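Local atomic coordinates of putative aldehyde dehydrogenase AldY (Bacillus subtilis, PDB entry 4DNG), a protein that probably oxidises aldehydes to carboxylates with NAD(+) as electron acceptor, and may help protect the cell against stress from ethanol and related compounds. Residues 1-4 and 5-8; 421-424 and 425-428. All coordinates share one frame; numbering follows the deposited sequence.

Contact 1: residues 1-4 and 5-8; sequences MSFE and TLNK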
ATOM      1  N   MET A   1      13.961  36.042  11.572  1.00115.07           N
ATOM      2  CA  MET A   1      13.404  37.416  11.453  1.00119.39           C
ATOM      3  C   MET A   1      11.918  37.483  11.797  1.00124.75           C
ATOM      4  O   MET A   1      11.066  37.639  10.913  1.00129.36           O
ATOM      5  CB  MET A   1      13.677  38.003  10.066  1.00122.67           C
ATOM      6  CG  MET A   1      15.019  38.707   9.948  1.00123.39           C
ATOM      7  SD  MET A   1      15.454  39.615  11.442  1.00136.70           S
ATOM      8  CE  MET A   1      16.841  38.675  12.089  1.00121.12           C
ATOM      9  N   SER A   2      11.633  37.373  13.096  1.00124.15           N
ATOM     10  CA  SER A   2      10.275  37.446  13.664  1.00119.79           C
ATOM     11  C   SER A   2       9.371  36.297  13.220  1.00108.21           C
ATOM     12  O   SER A   2       8.148  36.463  13.093  1.00 96.63           O
ATOM     13  CB  SER A   2       9.616  38.815  13.416  1.00119.97           C
ATOM     14  OG  SER A   2      10.210  39.818  14.221  1.00120.11           O
ATOM     15  N   PHE A   3       9.984  35.131  13.009  1.00106.12           N
ATOM     16  CA  PHE A   3       9.251  33.929  12.602  1.00109.07           C
ATOM     17  C   PHE A   3       8.117  33.553  13.573  1.00106.25           C
ATOM     18  O   PHE A   3       7.206  32.794  13.215  1.00106.82           O
ATOM     19  CB  PHE A   3      10.198  32.738  12.345  1.00103.22           C
ATOM     20  CG  PHE A   3      10.841  32.740  10.975  1.00100.42           C
ATOM     21  CD1 PHE A   3      10.075  32.935   9.818  1.00 95.04           C
ATOM     22  CD2 PHE A   3      12.211  32.515  10.832  1.00 95.44           C
ATOM     23  CE1 PHE A   3      10.667  32.935   8.559  1.00 91.95           C
ATOM     24  CE2 PHE A   3      12.803  32.508   9.575  1.00 90.61           C
ATOM     25  CZ  PHE A   3      12.033  32.725   8.439  1.00 90.60           C
ATOM     26  N   GLU A   4       8.165  34.102  14.788  1.00 97.55           N
ATOM     27  CA  GLU A   4       7.056  33.981  15.734  1.00 93.25           C
ATOM     28  C   GLU A   4       5.779  34.731  15.277  1.00100.24           C
ATOM     29  O   GLU A   4       4.712  34.552  15.859  1.00102.98           O
ATOM     30  CB  GLU A   4       7.482  34.421  17.145  1.00101.72           C
ATOM     31  CG  GLU A   4       8.003  35.849  17.265  1.00118.23           C
ATOM     32  CD  GLU A   4       9.510  35.902  17.448  1.00131.80           C
ATOM     33  OE1 GLU A   4      10.217  36.239  16.475  1.00126.40           O
ATOM     34  OE2 GLU A   4       9.988  35.594  18.565  1.00134.16           O
ATOM     35  N   THR A   5       5.883  35.563  14.238  1.00102.16           N
ATOM     36  CA  THR A   5       4.694  36.185  13.650  1.00100.88           C
ATOM     37  C   THR A   5       3.792  35.128  12.987  1.00101.09           C
ATOM     38  O   THR A   5       2.589  35.337  12.820  1.00118.19           O
ATOM     39  CB  THR A   5       5.063  37.309  12.654  1.00109.41           C
ATOM     40  OG1 THR A   5       3.989  38.252  12.580  1.00139.43           O
ATOM     41  CG2 THR A   5       5.346  36.775  11.252  1.00 95.06           C
ATOM     42  N   LEU A   6       4.392  33.988  12.646  1.00 85.26           N
ATOM     43  CA  LEU A   6       3.752  32.936  11.878  1.00 76.53           C
ATOM     44  C   LEU A   6       3.139  31.897  12.813  1.00 72.93           C
ATOM     45  O   LEU A   6       3.599  30.754  12.904  1.00 66.68           O
ATOM     46  CB  LEU A   6       4.778  32.260  10.960  1.00 74.00           C
ATOM     47  CG  LEU A   6       5.696  32.988   9.961  1.00 78.21           C
ATOM     48  CD1 LEU A   6       6.348  31.961   9.034  1.00 69.11           C
ATOM     49  CD2 LEU A   6       5.008  34.094   9.153  1.00 78.31           C
ATOM     50  N   ASN A   7       2.090  32.300  13.502  1.00 74.03           N
ATOM     51  CA  ASN A   7       1.458  31.436  14.489  1.00 78.45           C
ATOM     52  C   ASN A   7       0.044  31.021  14.065  1.00 75.93           C
ATOM     53  O   ASN A   7      -0.768  30.573  14.883  1.00 76.26           O
ATOM     54  CB  ASN A   7       1.445  32.134  15.852  1.00 82.56           C
ATOM     55  CG  ASN A   7       0.966  33.568  15.759  1.00 77.81           C
ATOM     56  OD1 ASN A   7       0.356  33.962  14.769  1.00 76.58           O
ATOM     57  ND2 ASN A   7       1.248  34.354  16.780  1.00 77.74           N
ATOM     58  N   LYS A   8      -0.232  31.150  12.772  1.00 72.64           N
ATOM     59  CA  LYS A   8      -1.547  30.846  12.233  1.00 73.97           C
ATOM     60  C   LYS A   8      -1.514  29.647  11.289  1.00 73.10           C
ATOM     61  O   LYS A   8      -0.451  29.226  10.838  1.00 71.23           O
ATOM     62  CB  LYS A   8      -2.113  32.070  11.503  1.00 81.42           C
ATOM     63  CG  LYS A   8      -1.804  33.393  12.180  1.00 90.51           C
ATOM     64  CD  LYS A   8      -3.010  34.312  12.210  1.00100.58           C
ATOM     65  CE  LYS A   8      -2.906  35.293  13.371  1.00101.66           C
ATOM     66  NZ  LYS A   8      -4.180  36.041  13.555  1.00105.86           N
TER
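F3 and L6 meet where the modelled chain begins, in a short 3-10 turn over residues 3-5 that precedes strand 9-11. Their side chains run alongside each other and point the same way. The L6 chain shows how this comes about. Its CB rests against the F3 carbonyl, with F3 O 3.4 Å away, and CG stays near the same oxygen. Because CG is turned beside the L6 backbone N, opposite the L6 carbonyl carbon (chi1 -53°), the branch heads back along the turn. CD1 then reaches the F3 ring at CD1, 3.9 Å away, approaching obliquely. The other methyl, L6 CD2, turns to the T5 side, with T5 CG2 as its neighbour at 3.4 Å.

Two backbone bonds set this spacing. T5 N donates to S2 O at 2.7 Å, nearly straight at 166°, and L6 N donates to F3 O at 3.1 Å. The apolar part of T5 also leans on the first acceptor, its CB standing 3.2 Å from S2 O. After these i to i+3 links, L6 forms the centre of an inverse gamma turn, with a weak bond from N7 N to T5 O.

F3 packs on I86 and M89 of helix 83-94 and on I189 of helix 183-196. L6 touches K192 of that second helix, and L6 O accepts a hydrogen bond from T188. The chemistry is thus divided: main-chain polar bonds define the turn, while the F3-L6 apolar pair, buried on the helices, seats it on the body of the protein.

Contact 2: residues 421-424 and 425-428; sequences GEKF and ALQI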
ATOM      1  N   GLY A 421      30.084  -7.288   4.452  1.00 91.04           N
ATOM      2  CA  GLY A 421      29.072  -6.328   4.882  1.00 90.69           C
ATOM      3  C   GLY A 421      27.841  -6.297   3.987  1.00 91.11           C
ATOM      4  O   GLY A 421      26.716  -6.152   4.474  1.00 90.41           O
ATOM      5  N   GLU A 422      28.055  -6.440   2.680  1.00 85.53           N
ATOM      6  CA  GLU A 422      26.964  -6.414   1.732  1.00 83.09           C
ATOM      7  C   GLU A 422      26.123  -7.674   1.867  1.00 87.79           C
ATOM      8  O   GLU A 422      24.904  -7.636   1.702  1.00 95.04           O
ATOM      9  CB  GLU A 422      27.494  -6.264   0.314  1.00 86.06           C
ATOM     10  CG  GLU A 422      26.412  -6.106  -0.738  1.00 90.56           C
ATOM     11  CD  GLU A 422      26.976  -6.031  -2.134  1.00 99.14           C
ATOM     12  OE1 GLU A 422      27.574  -4.994  -2.489  1.00101.22           O
ATOM     13  OE2 GLU A 422      26.823  -7.021  -2.873  1.00108.89           O
ATOM     14  N   LYS A 423      26.765  -8.788   2.189  1.00 91.76           N
ATOM     15  CA  LYS A 423      26.052 -10.060   2.246  1.00 99.52           C
ATOM     16  C   LYS A 423      25.286 -10.210   3.549  1.00 92.19           C
ATOM     17  O   LYS A 423      24.216 -10.834   3.586  1.00 95.95           O
ATOM     18  CB  LYS A 423      26.992 -11.247   1.969  1.00108.08           C
ATOM     19  CG  LYS A 423      26.968 -11.752   0.521  1.00119.20           C
ATOM     20  CD  LYS A 423      27.395 -10.703  -0.514  1.00122.81           C
ATOM     21  CE  LYS A 423      27.353 -11.237  -1.946  1.00119.61           C
ATOM     22  NZ  LYS A 423      25.969 -11.397  -2.486  1.00107.04           N
ATOM     23  N   PHE A 424      25.828  -9.613   4.607  1.00 79.51           N
ATOM     24  CA  PHE A 424      25.130  -9.557   5.885  1.00 87.07           C
ATOM     25  C   PHE A 424      24.007  -8.525   5.817  1.00 87.28           C
ATOM     26  O   PHE A 424      22.932  -8.728   6.386  1.00 82.71           O
ATOM     27  CB  PHE A 424      26.090  -9.205   7.030  1.00 91.17           C
ATOM     28  CG  PHE A 424      26.783 -10.397   7.645  1.00 89.94           C
ATOM     29  CD1 PHE A 424      26.055 -11.512   8.068  1.00 86.64           C
ATOM     30  CD2 PHE A 424      28.171 -10.395   7.826  1.00 90.09           C
ATOM     31  CE1 PHE A 424      26.699 -12.601   8.646  1.00 87.66           C
ATOM     32  CE2 PHE A 424      28.818 -11.481   8.410  1.00 88.80           C
ATOM     33  CZ  PHE A 424      28.081 -12.583   8.822  1.00 87.40           C
ATOM     34  N   ALA A 425      24.282  -7.412   5.137  1.00 87.07           N
ATOM     35  CA  ALA A 425      23.287  -6.377   4.873  1.00 81.82           C
ATOM     36  C   ALA A 425      22.066  -7.009   4.214  1.00 80.86           C
ATOM     37  O   ALA A 425      20.934  -6.654   4.524  1.00 78.06           O
ATOM     38  CB  ALA A 425      23.867  -5.291   3.977  1.00 78.79           C
ATOM     39  N   LEU A 426      22.315  -7.960   3.322  1.00 81.14           N
ATOM     40  CA  LEU A 426      21.258  -8.691   2.644  1.00 87.16           C
ATOM     41  C   LEU A 426      20.491  -9.663   3.548  1.00 93.59           C
ATOM     42  O   LEU A 426      19.516 -10.270   3.118  1.00101.44           O
ATOM     43  CB  LEU A 426      21.836  -9.435   1.436  1.00 85.37           C
ATOM     44  CG  LEU A 426      22.047  -8.534   0.214  1.00 92.22           C
ATOM     45  CD1 LEU A 426      22.834  -9.242  -0.886  1.00 93.88           C
ATOM     46  CD2 LEU A 426      20.724  -7.998  -0.320  1.00 89.43           C
ATOM     47  N   GLN A 427      20.922  -9.786   4.799  1.00 94.00           N
ATOM     48  CA  GLN A 427      20.363 -10.763   5.728  1.00 90.04           C
ATOM     49  C   GLN A 427      19.527 -10.113   6.802  1.00 86.03           C
ATOM     50  O   GLN A 427      18.996 -10.794   7.679  1.00 88.69           O
ATOM     51  CB  GLN A 427      21.502 -11.513   6.392  1.00 94.21           C
ATOM     52  CG  GLN A 427      21.206 -12.949   6.729  1.00 93.91           C
ATOM     53  CD  GLN A 427      22.479 -13.705   6.920  1.00 98.75           C
ATOM     54  OE1 GLN A 427      22.597 -14.523   7.824  1.00101.68           O
ATOM     55  NE2 GLN A 427      23.462 -13.410   6.079  1.00 99.64           N
ATOM     56  N   ILE A 428      19.438  -8.788   6.740  1.00 88.90           N
ATOM     57  CA  ILE A 428      18.679  -7.986   7.688  1.00 84.48           C
ATOM     58  C   ILE A 428      17.356  -7.530   7.076  1.00 94.86           C
ATOM     59  O   ILE A 428      17.347  -6.861   6.026  1.00 95.33           O
ATOM     60  CB  ILE A 428      19.477  -6.735   8.109  1.00 90.34           C
ATOM     61  CG1 ILE A 428      20.813  -7.147   8.725  1.00 95.05           C
ATOM     62  CG2 ILE A 428      18.667  -5.851   9.066  1.00 82.82           C
ATOM     63  CD1 ILE A 428      21.575  -6.007   9.378  1.00 95.32           C
TER
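F424, A425 and L426 carry this contact, at the C-terminal end of helix 418-425. That helix makes the crossover between the parallel, adjacent strands 410-414 and 432-435 in a beta-alpha-beta unit of the sheet that also holds strand 258-262. The helical pattern ends stepwise. A425 N bonds to G421 O at 2.8 Å and L426 N to E422 O at 3.1 Å, both i+4 to i. The next link is shorter in sequence, Q427 N to F424 O at 2.8 Å, and a type I beta turn over A425-I428 follows.

Side chains crowd the same carbonyls. A425 CB lies 3.0 Å from G421 O. L426, with CG opposite its carbonyl carbon (chi1 -79°), lays CG against E422 O and runs beside the bent K423 chain, where CD1 and K423 NZ are 4.1 Å apart.

A425 and L426 also pack on I474 of the second subunit, and A425 O accepts a hydrogen bond from K472 of that subunit, so the helix end belongs to the dimer interface. F424 instead meets Q396 and I399 of helix 395-403. Its ring runs alongside the Q427 side chain, whose OE1 is bonded to Q396. The ring and amide planes are 35° apart, and Q427 NE2 approaches F424 CD1 obliquely at 3.8 Å.

Contact 1 closes long before contact 2 opens along the chain, and they sit on opposite sides of its centre, their own centres 47 Å apart and their nearest atoms about 39 Å apart. They share no helix or strand. Residues 1-8 rest on helices 83-94 and 183-196, the latter joining strands 173-177 and 204-206 of one mixed sheet; residues 421-428 end a helix serving the other. This fits the usual aldehyde dehydrogenase division into coenzyme-binding and catalytic domains. Within the two-chain assembly, contact 2 meets the second subunit whereas contact 1 does not, so one seats the N-terminus and the other contributes to dimer packing.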